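Local coordinates for protein glutamate racemase (Francisella tularensis subsp. tularensis, PDB 3OUT) that belongs to the Asp/Glu/hydantoin racemase family and builds a pocket, holding d-glutamic acid in this model, within a two-sheet alpha/beta fold, at residues V163-K168 with S195-I199. Sequence-based numbering, arbitrary orientation.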
# COMPACT_ATOMS: atom_id res chain seq x y z
N VAL B 163 7.44 11.58 30.92
CA VAL B 163 6.51 10.45 30.93
C VAL B 163 5.49 10.65 32.03
O VAL B 163 4.28 10.51 31.83
CB VAL B 163 7.23 9.08 31.12
CG1 VAL B 163 6.22 7.95 31.24
CG2 VAL B 163 8.17 8.78 29.96
N GLU B 164 5.96 11.04 33.21
CA GLU B 164 5.03 11.32 34.31
C GLU B 164 4.03 12.44 34.02
O GLU B 164 2.86 12.32 34.33
CB GLU B 164 5.83 11.52 35.60
CG GLU B 164 6.54 10.23 36.02
CD GLU B 164 7.39 10.39 37.26
OE1 GLU B 164 7.16 11.36 38.00
OE2 GLU B 164 8.25 9.51 37.50
N LEU B 165 4.46 13.54 33.40
CA LEU B 165 3.54 14.60 33.08
C LEU B 165 2.53 14.24 31.99
O LEU B 165 1.39 14.63 32.09
CB LEU B 165 4.29 15.86 32.67
CG LEU B 165 4.97 16.66 33.80
CD1 LEU B 165 5.79 17.74 33.17
CD2 LEU B 165 3.95 17.25 34.76
N VAL B 166 2.97 13.54 30.94
CA VAL B 166 2.04 13.07 29.92
C VAL B 166 1.02 12.09 30.55
O VAL B 166 -0.15 12.19 30.28
CB VAL B 166 2.77 12.41 28.73
CG1 VAL B 166 1.75 11.85 27.70
CG2 VAL B 166 3.73 13.45 28.06
N ALA B 167 1.50 11.17 31.39
CA ALA B 167 0.60 10.22 32.07
C ALA B 167 -0.39 10.97 32.97
O ALA B 167 -1.59 10.63 33.00
CB ALA B 167 1.39 9.17 32.86
N LYS B 168 0.06 11.99 33.69
CA LYS B 168 -0.89 12.78 34.53
C LYS B 168 -1.99 13.38 33.67
O LYS B 168 -3.17 13.36 34.05
CB LYS B 168 -0.17 13.85 35.37
CG LYS B 168 0.75 13.27 36.43
CD LYS B 168 1.42 14.37 37.27
CE LYS B 168 2.62 13.85 38.06
NZ LYS B 168 3.58 14.94 38.44
N SER B 195 5.70 4.22 35.89
CA SER B 195 5.24 5.61 35.88
C SER B 195 3.74 5.68 36.05
O SER B 195 3.24 6.53 36.75
CB SER B 195 5.63 6.33 34.60
OG SER B 195 7.05 6.34 34.44
N ILE B 196 2.99 4.78 35.41
CA ILE B 196 1.54 4.77 35.57
C ILE B 196 1.16 4.52 37.04
O ILE B 196 0.32 5.21 37.59
CB ILE B 196 0.88 3.73 34.62
CG1 ILE B 196 1.09 4.17 33.17
CG2 ILE B 196 -0.65 3.57 34.92
CD1 ILE B 196 0.68 3.16 32.11
N ALA B 197 1.81 3.54 37.65
CA ALA B 197 1.54 3.14 39.04
C ALA B 197 1.76 4.29 40.03
O ALA B 197 1.09 4.34 41.08
CB ALA B 197 2.40 2.00 39.41
N LYS B 198 2.69 5.20 39.72
CA LYS B 198 2.92 6.41 40.57
C LYS B 198 1.74 7.39 40.57
O LYS B 198 1.48 8.06 41.59
CB LYS B 198 4.14 7.22 40.10
CG LYS B 198 5.53 6.78 40.52
CD LYS B 198 6.55 7.74 39.87
CE LYS B 198 7.95 7.65 40.46
NZ LYS B 198 8.59 6.32 40.21
N ILE B 199 1.05 7.50 39.44
CA ILE B 199 -0.06 8.43 39.26
C ILE B 199 -1.41 7.85 39.71
O ILE B 199 -2.25 8.54 40.29
CB ILE B 199 -0.19 8.84 37.77
CG1 ILE B 199 1.16 9.32 37.18
CG2 ILE B 199 -1.29 9.85 37.58
CD1 ILE B 199 1.95 10.31 38.04
O HOH W 1 8.95 7.66 35.90
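Ser195 points its CA-to-CB bond at helix 161-171, and its OG lies 3.7 Å from the methyl CG1 of Val163, a van der Waals contact. The same hydroxyl reaches Glu164 through water: the solvent oxygen is 2.7 Å from Ser195 OG and donates a hydrogen bond to Glu164 OE2 at 2.5 Å. No direct hydrogen bond joins the two segments; this water links Ser195 to Glu164. Ile196, one residue on, is turned sideways and packs on Leu182 and Leu184 of strand 181-184, so this face of helix 193-199 lies against that strand. Lys198 lays its aliphatic chain beside the carboxylate, with CD 3.4 Å from Glu164 OE2; its NZ stays 4.2 Å from that OE2, a favourable charge proximity beyond salt-bridge range. Ile199 has the largest covered area, 79 Å²: its CG1 sits 4.3 Å from Ala167 CB, and its CD1 is 3.6 Å from Lys168 CG, the methylene part of that lysine. Ala167, with only a methyl group, faces Ile199, consistent with the small residue making space for the larger one. The segment axes approach to 9.4 Å, cross at -53° and bury 323 Å² in total. Helix 193-199 packs on strand 181-184 of the four-stranded parallel sheet and helix 161-171 packs obliquely on it, a helix-helix contact of an alpha/beta fold.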